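Local coordinates for protein dicer Related Helicase (Caenorhabditis elegans, PDB 6M6S) that binds double-stranded RNA through this C-terminal domain and, as a helicase of the RLR subfamily, probably couples ATP hydrolysis to its action on RNA, at residues 10-15 with 117-122; 20-25 with 88-93; 93-98 with 109-114. All coordinates share one frame; numbering follows the deposited sequence. Where two conformers were deposited one is given.

Contact 1: residues 10-15 with 117-122; sequences YKLMCS and DLFYIS. With ZN (zinc ion), chain F.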
loop_
_atom_site.group_PDB
_atom_site.type_symbol
_atom_site.label_atom_id
_atom_site.label_comp_id
_atom_site.label_asym_id
_atom_site.label_seq_id
_atom_site.Cartn_x
_atom_site.Cartn_y
_atom_site.Cartn_z
ATOM N N TYR B 10 -15.860 -1.745 6.946
ATOM C CA TYR B 10 -14.554 -2.221 7.290
ATOM C C TYR B 10 -14.155 -1.769 8.654
ATOM O O TYR B 10 -14.529 -0.673 9.090
ATOM C CB TYR B 10 -13.490 -1.689 6.274
ATOM C CG TYR B 10 -13.576 -2.395 4.943
ATOM C CD1 TYR B 10 -14.607 -2.124 4.056
ATOM C CD2 TYR B 10 -12.623 -3.308 4.579
ATOM C CE1 TYR B 10 -14.714 -2.760 2.829
ATOM C CE2 TYR B 10 -12.728 -3.968 3.353
ATOM C CZ TYR B 10 -13.744 -3.656 2.484
ATOM O OH TYR B 10 -13.842 -4.279 1.274
ATOM N N LYS B 11 -13.356 -2.593 9.332
ATOM C CA LYS B 11 -12.708 -2.160 10.554
ATOM C C LYS B 11 -11.370 -1.527 10.221
ATOM O O LYS B 11 -10.622 -2.054 9.372
ATOM C CB LYS B 11 -12.458 -3.378 11.420
ATOM C CG LYS B 11 -13.726 -3.872 12.069
ATOM C CD LYS B 11 -13.429 -5.048 12.978
ATOM C CE LYS B 11 -14.712 -5.856 13.211
ATOM N NZ LYS B 11 -14.374 -7.142 13.891
ATOM N N LEU B 12 -11.020 -0.403 10.836
ATOM C CA LEU B 12 -9.692 0.193 10.648
ATOM C C LEU B 12 -8.830 -0.171 11.841
ATOM O O LEU B 12 -9.173 0.211 12.999
ATOM C CB LEU B 12 -9.788 1.722 10.584
ATOM C CG LEU B 12 -10.168 2.279 9.196
ATOM C CD1 LEU B 12 -11.441 1.702 8.620
ATOM C CD2 LEU B 12 -10.214 3.833 9.213
ATOM N N MET B 13 -7.711 -0.875 11.621
ATOM C CA MET B 13 -6.904 -1.420 12.724
ATOM C C MET B 13 -5.489 -0.921 12.625
ATOM O O MET B 13 -5.033 -0.625 11.527
ATOM C CB MET B 13 -6.770 -2.939 12.631
ATOM C CG MET B 13 -7.904 -3.641 11.961
ATOM S SD MET B 13 -9.230 -3.716 13.131
ATOM C CE MET B 13 -8.683 -4.947 14.300
ATOM N N CYS B 14 -4.802 -0.928 13.763
ATOM C CA CYS B 14 -3.359 -0.656 13.826
ATOM C C CYS B 14 -2.627 -1.763 13.068
ATOM O O CYS B 14 -2.772 -2.955 13.391
ATOM C CB CYS B 14 -2.909 -0.618 15.276
ATOM S SG CYS B 14 -1.136 -0.243 15.408
ATOM N N SER B 15 -1.824 -1.381 12.080
ATOM C CA SER B 15 -1.100 -2.380 11.273
ATOM C C SER B 15 -0.040 -3.087 12.106
ATOM O O SER B 15 0.383 -4.192 11.785
ATOM C CB SER B 15 -0.446 -1.747 10.044
ATOM O OG SER B 15 -1.375 -1.350 9.034
ATOM N N ASP B 117 -11.172 1.227 -3.968
ATOM C CA ASP B 117 -11.130 -0.231 -3.930
ATOM C C ASP B 117 -12.068 -0.740 -2.823
ATOM O O ASP B 117 -12.687 -1.814 -2.963
ATOM C CB ASP B 117 -9.721 -0.655 -3.560
ATOM C CG ASP B 117 -8.685 -0.372 -4.684
ATOM O OD1 ASP B 117 -9.097 -0.036 -5.812
ATOM O OD2 ASP B 117 -7.465 -0.488 -4.410
ATOM N N LEU B 118 -12.225 0.024 -1.741
ATOM C CA LEU B 118 -12.807 -0.589 -0.537
ATOM C C LEU B 118 -14.161 -0.001 -0.155
ATOM O O LEU B 118 -15.153 -0.729 -0.026
ATOM C CB LEU B 118 -11.853 -0.490 0.675
ATOM C CG LEU B 118 -10.431 -1.096 0.492
ATOM C CD1 LEU B 118 -9.590 -1.005 1.772
ATOM C CD2 LEU B 118 -10.563 -2.584 0.053
ATOM N N PHE B 119 -14.206 1.309 0.086
ATOM C CA PHE B 119 -15.483 1.883 0.503
ATOM C C PHE B 119 -15.628 3.370 0.144
ATOM O O PHE B 119 -14.631 4.099 0.089
ATOM C CB PHE B 119 -15.699 1.693 2.013
ATOM C CG PHE B 119 -14.577 2.227 2.901
ATOM C CD1 PHE B 119 -14.575 3.542 3.381
ATOM C CD2 PHE B 119 -13.569 1.379 3.345
ATOM C CE1 PHE B 119 -13.557 3.990 4.255
ATOM C CE2 PHE B 119 -12.548 1.815 4.182
ATOM C CZ PHE B 119 -12.525 3.139 4.638
ATOM N N TYR B 120 -16.867 3.795 -0.117
ATOM C CA TYR B 120 -17.169 5.206 -0.317
ATOM C C TYR B 120 -16.870 6.048 0.935
ATOM O O TYR B 120 -17.186 5.626 2.077
ATOM C CB TYR B 120 -18.657 5.269 -0.648
ATOM C CG TYR B 120 -19.282 6.619 -0.570
ATOM C CD1 TYR B 120 -19.097 7.559 -1.563
ATOM C CD2 TYR B 120 -20.065 6.938 0.495
ATOM C CE1 TYR B 120 -19.710 8.812 -1.485
ATOM C CE2 TYR B 120 -20.672 8.179 0.591
ATOM C CZ TYR B 120 -20.487 9.120 -0.403
ATOM O OH TYR B 120 -21.126 10.359 -0.264
ATOM N N ILE B 121 -16.280 7.233 0.745
ATOM C CA ILE B 121 -16.022 8.177 1.844
ATOM C C ILE B 121 -16.701 9.479 1.457
ATOM O O ILE B 121 -16.424 10.069 0.397
ATOM C CB ILE B 121 -14.480 8.391 2.049
ATOM C CG1 ILE B 121 -13.873 7.047 2.430
ATOM C CG2 ILE B 121 -14.217 9.433 3.168
ATOM C CD1 ILE B 121 -12.365 7.061 2.598
ATOM N N SER B 122 -17.600 9.954 2.311
ATOM C CA SER B 122 -18.329 11.180 1.990
ATOM C C SER B 122 -17.498 12.451 2.371
ATOM O O SER B 122 -16.557 12.394 3.206
ATOM C CB SER B 122 -19.687 11.189 2.733
ATOM O OG SER B 122 -19.487 11.323 4.138
HETATM ZN ZN ZN F . -0.963 -0.554 17.796
HETATM O O HOH W 1 -15.814 -3.365 -0.441
#

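Contact 2: residues 20-25 with 88-93; sequences EFCKSI and PQLSVK. With nucleotides of chain D.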
loop_
_atom_site.group_PDB
_atom_site.type_symbol
_atom_site.label_atom_id
_atom_site.label_comp_id
_atom_site.label_asym_id
_atom_site.label_seq_id
_atom_site.Cartn_x
_atom_site.Cartn_y
_atom_site.Cartn_z
ATOM N N GLU B 20 -8.307 -2.256 17.116
ATOM C CA GLU B 20 -9.268 -1.559 16.253
ATOM C C GLU B 20 -9.426 -0.097 16.649
ATOM O O GLU B 20 -9.575 0.191 17.830
ATOM C CB GLU B 20 -10.630 -2.282 16.274
ATOM C CG GLU B 20 -11.709 -1.511 15.473
ATOM C CD GLU B 20 -13.086 -2.195 15.467
ATOM O OE1 GLU B 20 -13.193 -3.380 15.881
ATOM O OE2 GLU B 20 -14.052 -1.517 15.031
ATOM N N PHE B 21 -9.378 0.841 15.708
ATOM C CA PHE B 21 -9.644 2.242 16.096
ATOM C C PHE B 21 -11.098 2.641 15.871
ATOM O O PHE B 21 -11.742 3.275 16.730
ATOM C CB PHE B 21 -8.765 3.117 15.215
ATOM C CG PHE B 21 -7.282 2.979 15.497
ATOM C CD1 PHE B 21 -6.792 3.127 16.769
ATOM C CD2 PHE B 21 -6.392 2.657 14.486
ATOM C CE1 PHE B 21 -5.449 2.999 17.006
ATOM C CE2 PHE B 21 -5.056 2.558 14.737
ATOM C CZ PHE B 21 -4.587 2.692 15.996
ATOM N N CYS B 22 -11.643 2.291 14.710
ATOM C CA CYS B 22 -13.007 2.675 14.360
ATOM C C CYS B 22 -13.491 1.952 13.094
ATOM O O CYS B 22 -12.708 1.255 12.448
ATOM C CB CYS B 22 -13.127 4.216 14.121
ATOM S SG CYS B 22 -12.193 4.790 12.611
ATOM N N LYS B 23 -14.757 2.153 12.754
ATOM C CA LYS B 23 -15.330 1.588 11.532
ATOM C C LYS B 23 -15.202 2.589 10.399
ATOM O O LYS B 23 -15.175 3.810 10.595
ATOM C CB LYS B 23 -16.817 1.302 11.751
ATOM C CG LYS B 23 -17.088 0.234 12.799
ATOM C CD LYS B 23 -16.429 -1.107 12.456
ATOM C CE LYS B 23 -16.958 -2.211 13.436
ATOM N NZ LYS B 23 -16.688 -1.787 14.836
ATOM N N SER B 24 -15.163 2.071 9.178
ATOM C CA SER B 24 -15.001 2.902 7.981
ATOM C C SER B 24 -16.087 3.964 7.796
ATOM O O SER B 24 -15.825 4.998 7.171
ATOM C CB SER B 24 -15.055 1.945 6.755
ATOM O OG SER B 24 -16.247 1.130 6.792
ATOM N N ILE B 25 -17.295 3.729 8.325
ATOM C CA ILE B 25 -18.398 4.649 8.128
ATOM C C ILE B 25 -18.118 5.999 8.838
ATOM O O ILE B 25 -18.839 6.960 8.588
ATOM C CB ILE B 25 -19.730 4.044 8.580
ATOM C CG1 ILE B 25 -19.723 3.829 10.109
ATOM C CG2 ILE B 25 -20.059 2.774 7.753
ATOM C CD1 ILE B 25 -21.020 3.254 10.650
ATOM N N PRO B 88 -9.047 13.407 14.789
ATOM C CA PRO B 88 -7.871 12.601 14.434
ATOM C C PRO B 88 -7.814 12.391 12.924
ATOM O O PRO B 88 -8.844 12.249 12.259
ATOM C CB PRO B 88 -8.118 11.254 15.106
ATOM C CG PRO B 88 -9.323 11.445 15.990
ATOM C CD PRO B 88 -10.104 12.660 15.533
ATOM N N GLN B 89 -6.598 12.442 12.390
ATOM C CA GLN B 89 -6.333 11.978 11.021
ATOM C C GLN B 89 -5.449 10.760 11.073
ATOM O O GLN B 89 -4.230 10.830 11.364
ATOM C CB GLN B 89 -5.627 13.092 10.278
ATOM C CG GLN B 89 -5.492 12.785 8.743
ATOM C CD GLN B 89 -4.550 13.784 8.129
ATOM O OE1 GLN B 89 -3.315 13.690 8.293
ATOM N NE2 GLN B 89 -5.117 14.790 7.463
ATOM N N LEU B 90 -6.055 9.593 10.862
ATOM C CA LEU B 90 -5.250 8.380 10.834
ATOM C C LEU B 90 -4.529 8.285 9.486
ATOM O O LEU B 90 -5.131 8.550 8.446
ATOM C CB LEU B 90 -6.134 7.179 11.034
ATOM C CG LEU B 90 -6.808 7.075 12.400
ATOM C CD1 LEU B 90 -7.911 6.000 12.409
ATOM C CD2 LEU B 90 -5.656 6.757 13.437
ATOM N N SER B 91 -3.246 7.933 9.491
ATOM C CA SER B 91 -2.457 7.838 8.254
ATOM C C SER B 91 -2.788 6.473 7.594
ATOM O O SER B 91 -2.764 5.449 8.307
ATOM C CB SER B 91 -0.986 7.798 8.613
ATOM O OG SER B 91 -0.223 7.521 7.418
ATOM N N VAL B 92 -3.018 6.428 6.272
ATOM C CA VAL B 92 -3.248 5.108 5.657
ATOM C C VAL B 92 -2.078 4.184 5.837
ATOM O O VAL B 92 -2.226 2.961 5.833
ATOM C CB VAL B 92 -3.434 5.118 4.132
ATOM C CG1 VAL B 92 -4.867 5.281 3.758
ATOM C CG2 VAL B 92 -2.493 6.109 3.417
ATOM N N LYS B 93 -0.866 4.731 5.956
ATOM C CA LYS B 93 0.312 3.876 6.178
ATOM C C LYS B 93 0.356 3.098 7.495
ATOM O O LYS B 93 1.129 2.176 7.620
ATOM C CB LYS B 93 1.570 4.729 6.123
ATOM C CG LYS B 93 1.754 5.448 4.826
ATOM C CD LYS B 93 2.802 6.547 5.037
ATOM C CE LYS B 93 3.059 7.297 3.744
ATOM N NZ LYS B 93 4.320 8.098 3.830
ATOM P P G D 2 1.291 13.222 5.524
ATOM O OP1 G D 2 1.392 11.727 5.510
ATOM O OP2 G D 2 2.328 13.953 4.721
ATOM O "O5'" G D 2 -0.170 13.518 4.953
ATOM C "C5'" G D 2 -1.313 13.044 5.653
ATOM C "C4'" G D 2 -2.569 13.533 4.987
ATOM O "O4'" G D 2 -2.675 14.957 5.136
ATOM C "C3'" G D 2 -2.671 13.317 3.479
ATOM O "O3'" G D 2 -3.125 12.019 3.189
ATOM C "C2'" G D 2 -3.710 14.354 3.088
ATOM O "O2'" G D 2 -5.000 13.878 3.456
ATOM C "C1'" G D 2 -3.354 15.504 4.026
ATOM N N9 G D 2 -2.448 16.491 3.417
ATOM C C8 G D 2 -1.072 16.611 3.625
ATOM N N7 G D 2 -0.550 17.628 2.968
ATOM C C5 G D 2 -1.650 18.208 2.323
ATOM C C6 G D 2 -1.742 19.337 1.464
ATOM O O6 G D 2 -0.840 20.079 1.111
ATOM N N1 G D 2 -3.040 19.570 1.014
ATOM C C2 G D 2 -4.141 18.818 1.364
ATOM N N2 G D 2 -5.337 19.193 0.857
ATOM N N3 G D 2 -4.066 17.762 2.169
ATOM C C4 G D 2 -2.811 17.526 2.598
#

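Contact 3: residues 93-98 with 109-114; sequences KALTFV and AKWSDV. With nucleotides of chain D.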
loop_
_atom_site.group_PDB
_atom_site.type_symbol
_atom_site.label_atom_id
_atom_site.label_comp_id
_atom_site.label_asym_id
_atom_site.label_seq_id
_atom_site.Cartn_x
_atom_site.Cartn_y
_atom_site.Cartn_z
ATOM N N LYS B 93 -0.866 4.731 5.956
ATOM C CA LYS B 93 0.312 3.876 6.178
ATOM C C LYS B 93 0.356 3.098 7.495
ATOM O O LYS B 93 1.129 2.176 7.620
ATOM C CB LYS B 93 1.570 4.729 6.123
ATOM C CG LYS B 93 1.754 5.448 4.826
ATOM C CD LYS B 93 2.802 6.547 5.037
ATOM C CE LYS B 93 3.059 7.297 3.744
ATOM N NZ LYS B 93 4.320 8.098 3.830
ATOM N N ALA B 94 -0.467 3.493 8.497
ATOM C CA ALA B 94 -0.438 2.866 9.782
ATOM C C ALA B 94 -1.616 1.930 9.971
ATOM O O ALA B 94 -1.705 1.304 11.037
ATOM C CB ALA B 94 -0.585 3.987 10.835
ATOM N N LEU B 95 -2.435 1.817 8.927
ATOM C CA LEU B 95 -3.722 1.086 9.000
ATOM C C LEU B 95 -3.750 -0.213 8.203
ATOM O O LEU B 95 -3.157 -0.332 7.112
ATOM C CB LEU B 95 -4.844 1.946 8.468
ATOM C CG LEU B 95 -5.127 3.219 9.297
ATOM C CD1 LEU B 95 -6.266 3.940 8.622
ATOM C CD2 LEU B 95 -5.452 2.880 10.768
ATOM N N THR B 96 -4.456 -1.187 8.775
ATOM C CA THR B 96 -4.904 -2.350 8.022
ATOM C C THR B 96 -6.417 -2.257 8.013
ATOM O O THR B 96 -7.064 -2.027 9.062
ATOM C CB THR B 96 -4.452 -3.631 8.685
ATOM O OG1 THR B 96 -3.009 -3.699 8.593
ATOM C CG2 THR B 96 -4.934 -4.863 7.907
ATOM N N PHE B 97 -7.043 -2.424 6.840
ATOM C CA PHE B 97 -8.498 -2.440 6.729
ATOM C C PHE B 97 -8.981 -3.879 6.739
ATOM O O PHE B 97 -8.450 -4.716 6.004
ATOM C CB PHE B 97 -8.921 -1.757 5.442
ATOM C CG PHE B 97 -8.489 -0.319 5.379
ATOM C CD1 PHE B 97 -9.295 0.678 5.877
ATOM C CD2 PHE B 97 -7.275 0.014 4.836
ATOM C CE1 PHE B 97 -8.863 1.997 5.817
ATOM C CE2 PHE B 97 -6.828 1.326 4.789
ATOM C CZ PHE B 97 -7.681 2.321 5.278
ATOM N N VAL B 98 -9.955 -4.182 7.616
ATOM C CA VAL B 98 -10.389 -5.587 7.687
ATOM C C VAL B 98 -11.881 -5.669 7.381
ATOM O O VAL B 98 -12.674 -4.924 7.999
ATOM C CB VAL B 98 -10.129 -6.139 9.082
ATOM C CG1 VAL B 98 -10.840 -7.508 9.250
ATOM C CG2 VAL B 98 -8.615 -6.153 9.388
ATOM N N ALA B 109 -1.875 2.319 -0.152
ATOM C CA ALA B 109 -0.809 3.305 -0.223
ATOM C C ALA B 109 -1.350 4.728 -0.024
ATOM O O ALA B 109 -0.683 5.550 0.574
ATOM C CB ALA B 109 -0.122 3.177 -1.551
ATOM N N LYS B 110 -2.586 4.971 -0.445
ATOM C CA LYS B 110 -3.152 6.314 -0.324
ATOM C C LYS B 110 -4.618 6.218 0.088
ATOM O O LYS B 110 -5.267 5.263 -0.354
ATOM C CB LYS B 110 -3.173 6.958 -1.709
ATOM C CG LYS B 110 -1.891 6.826 -2.553
ATOM C CD LYS B 110 -1.849 7.876 -3.673
ATOM C CE LYS B 110 -2.220 7.301 -5.040
ATOM N NZ LYS B 110 -1.493 8.047 -6.129
ATOM N N TRP B 111 -5.114 7.216 0.838
ATOM C CA TRP B 111 -6.548 7.312 1.175
ATOM C C TRP B 111 -7.357 7.236 -0.116
ATOM O O TRP B 111 -8.451 6.679 -0.167
ATOM C CB TRP B 111 -6.920 8.556 2.054
ATOM C CG TRP B 111 -6.795 8.329 3.504
ATOM C CD1 TRP B 111 -5.893 8.887 4.344
ATOM C CD2 TRP B 111 -7.608 7.487 4.284
ATOM N NE1 TRP B 111 -6.087 8.408 5.629
ATOM C CE2 TRP B 111 -7.156 7.563 5.615
ATOM C CE3 TRP B 111 -8.692 6.655 3.983
ATOM C CZ2 TRP B 111 -7.725 6.839 6.646
ATOM C CZ3 TRP B 111 -9.278 5.983 5.001
ATOM C CH2 TRP B 111 -8.779 6.059 6.340
ATOM N N SER B 112 -6.808 7.775 -1.187
ATOM C CA SER B 112 -7.465 7.694 -2.479
ATOM C C SER B 112 -7.702 6.278 -3.025
ATOM O O SER B 112 -8.673 6.050 -3.742
ATOM C CB SER B 112 -6.738 8.568 -3.486
ATOM O OG SER B 112 -5.349 8.300 -3.412
ATOM N N ASP B 113 -6.828 5.317 -2.676
ATOM C CA ASP B 113 -6.997 3.934 -3.155
ATOM C C ASP B 113 -8.062 3.227 -2.283
ATOM O O ASP B 113 -8.766 2.344 -2.794
ATOM C CB ASP B 113 -5.710 3.108 -3.030
ATOM C CG ASP B 113 -4.636 3.524 -4.029
ATOM O OD1 ASP B 113 -4.988 3.826 -5.176
ATOM O OD2 ASP B 113 -3.445 3.547 -3.651
ATOM N N VAL B 114 -8.204 3.682 -1.056
ATOM C CA VAL B 114 -9.251 3.190 -0.154
ATOM C C VAL B 114 -10.625 3.493 -0.753
ATOM O O VAL B 114 -11.508 2.623 -0.779
ATOM C CB VAL B 114 -9.122 3.798 1.249
ATOM C CG1 VAL B 114 -10.260 3.333 2.147
ATOM C CG2 VAL B 114 -7.763 3.410 1.902
ATOM P P G D 4 -3.364 11.526 -3.917
ATOM O OP1 G D 4 -3.857 10.252 -4.507
ATOM O OP2 G D 4 -1.988 11.672 -3.374
ATOM O "O5'" G D 4 -3.478 12.696 -4.999
ATOM C "C5'" G D 4 -4.713 13.015 -5.591
ATOM C "C4'" G D 4 -4.583 14.233 -6.458
ATOM O "O4'" G D 4 -4.332 15.421 -5.660
ATOM C "C3'" G D 4 -3.445 14.215 -7.446
ATOM O "O3'" G D 4 -3.779 13.430 -8.564
ATOM C "C2'" G D 4 -3.271 15.696 -7.749
ATOM O "O2'" G D 4 -4.357 16.154 -8.533
ATOM C "C1'" G D 4 -3.475 16.290 -6.364
ATOM N N9 G D 4 -2.222 16.414 -5.604
ATOM C C8 G D 4 -1.695 15.551 -4.661
ATOM N N7 G D 4 -0.551 15.982 -4.204
ATOM C C5 G D 4 -0.328 17.192 -4.860
ATOM C C6 G D 4 0.742 18.126 -4.771
ATOM O O6 G D 4 1.750 18.080 -4.039
ATOM N N1 G D 4 0.548 19.194 -5.661
ATOM C C2 G D 4 -0.526 19.362 -6.509
ATOM N N2 G D 4 -0.541 20.461 -7.296
ATOM N N3 G D 4 -1.525 18.496 -6.575
ATOM C C4 G D 4 -1.350 17.453 -5.739
ATOM P P C D 3 -2.469 11.178 2.010
ATOM O OP1 C D 3 -3.172 9.870 2.071
ATOM O OP2 C D 3 -1.012 11.455 1.930
ATOM O "O5'" C D 3 -3.094 11.884 0.716
ATOM C "C5'" C D 3 -4.485 11.814 0.428
ATOM C "C4'" C D 3 -4.925 12.863 -0.566
ATOM O "O4'" C D 3 -4.699 14.187 -0.020
ATOM C "C3'" C D 3 -4.189 12.930 -1.892
ATOM O "O3'" C D 3 -4.459 11.873 -2.801
ATOM C "C2'" C D 3 -4.580 14.319 -2.381
ATOM O "O2'" C D 3 -5.930 14.360 -2.836
ATOM C "C1'" C D 3 -4.507 15.109 -1.075
ATOM N N1 C D 3 -3.174 15.747 -0.926
ATOM C C2 C D 3 -2.984 16.967 -1.573
ATOM O O2 C D 3 -3.928 17.472 -2.203
ATOM N N3 C D 3 -1.770 17.561 -1.490
ATOM C C4 C D 3 -0.765 17.002 -0.818
ATOM N N4 C D 3 0.405 17.663 -0.777
ATOM C C5 C D 3 -0.931 15.748 -0.162
ATOM C C6 C D 3 -2.138 15.155 -0.248
#

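Contact 1: residues 10-15 with 117-122
Tyr10 meets Leu118 and Phe119 where the segment leading along strand 11-14 of the RIG-I-type C-terminal domain faces the loop that leaves helix 111-117. With CG anti to its own carbonyl carbon (chi1 -74°), the Tyr10 ring swings toward that loop. Leu118 CB sits over one face of the ring, off toward the rim and 4.1 Å from Tyr10 CZ, while the methyl CD2 of Leu118 lies 3.9 Å from Tyr10 OH. Tyr10 and Phe119 meet obliquely, their planes inclined at 34°, and the nearest carbons, Tyr10 CD1 and Phe119 CD2, are 3.7 Å apart. No direct hydrogen bond joins the two segments, but one water does. It lies in the plane of the Tyr10 ring, 2.8 Å from Tyr10 OH, and donates to Leu118 O at 2.7 Å. With an alanine at Tyr10, Leu118 and Phe119 would probably be left facing a gap, and the water would probably lose its phenol partner.

Leu12 follows on strand 11-14 and adds a lighter touch: its CD1 comes within 4.4 Å of Phe119 CZ. Beyond that contact, Leu12 also packs on Trp111 and Phe97. Two residues on, Cys14 has left the loop behind and serves the metal. Cys17, Cys69 and Cys72 complete the four-cysteine site, in which Cys14 SG binds the zinc ion at 2.4 Å.

Contact 2: residues 20-25 with 88-93
This is a small, buried and wholly apolar contact between two beta-sheets of the RIG-I-type C-terminal domain: Phe21 and Cys22 on strand 20-23, an outer strand of one sheet, meet Leu90 at the end of strand 85-90, an outer strand of another. No hydrogen bond crosses it. Leu90 does the reaching. Its CG stands anti to its carbonyl carbon (chi1 -66°), which brings its branched end up to Phe21 and Cys22. CD1 comes to 4.1 Å from Phe21 CB and 4.5 Å from Cys22 SG, while CD2 lies over one face of the Phe21 ring, displaced toward the rim. Both branches thus rest on the aromatic residue, and Ile67 and Val36 also pack on this leucine.

The Phe21 ring in turn touches Cys14 and Cys69 and lies about 5 Å from the zinc ion at nearest side-chain approach, so this contact adjoins the four-cysteine site. Cys22 is not one of the zinc ligands.

Away from the interface each segment has its own bonds. On the first, Lys23 NZ forms a salt bridge with the syn lone pair of Glu20 OE2, at 2.7 Å. On the second, Gln89 faces the RNA: its chain is extended beyond CG, and its OE1 approaches C5' of G2 of chain D at 3.4 Å, a van der Waals contact with the ribose; OE1 also makes a weak hydrogen bond with Tyr80 OH. Past the strand, the Ser91 side chain closes an ST turn, its OG accepting from Lys93 N at 3.2 Å with an N-H...O angle of 136°.

Contact 3: residues 93-98 with 109-114
Phe97 buries more surface here than any other residue, its CZ pointing into the angle between Trp111 and Val114. It presents its edge to the face of the Trp111 six-membered ring in an offset edge-to-face pair, planes at 79° and centroids 5.8 Å apart. The same CZ lies 3.5 Å from Val114 CG2, the methyl that stands anti to the carbonyl carbon of Val114. Leu95, two residues earlier on the strand, sets its CD1 3.8 Å from Trp111 CZ2.

The packing lays the start of helix 111-117 against strand 95-99 in the antiparallel sheet of this RIG-I-type C-terminal domain. Trp111 is further fixed by the hydrogen bond from its NE1 to Leu90 O and by stacking with Tyr34, which probably leaves the indole little freedom to turn.

The start of this helix also meets the RNA. OP1 of C3 of chain D lies near the plane of the indole, at its edge, and 3.5 Å from Trp111 N. The next residue, Ser112, holds its hydroxyl between its backbone N and carbonyl carbon (chi1 48°), and OG donates to OP1 of G4 of chain D at 2.7 Å.

All three contacts lie within the RIG-I-type C-terminal domain, with the centres of contacts 1 and 2 and of contacts 1 and 3 about 7 Å apart, and those of contacts 2 and 3 about 9 Å. Contact 1 closes the longest loop, and contacts 2 and 3 follow one another inside it, sharing Lys93. Each reaches the same antiparallel sheet: strand 11-14 lies between strands 20-23 and 95-99, with Leu12 O hydrogen-bonded to Phe21 N, and Met13 O to Thr96 N. Helix 111-117 and the loop after it pack against this sheet, and contact 2 joins it to that of strand 85-90. The packing places the zinc site and the RNA-touching residues in one compact region.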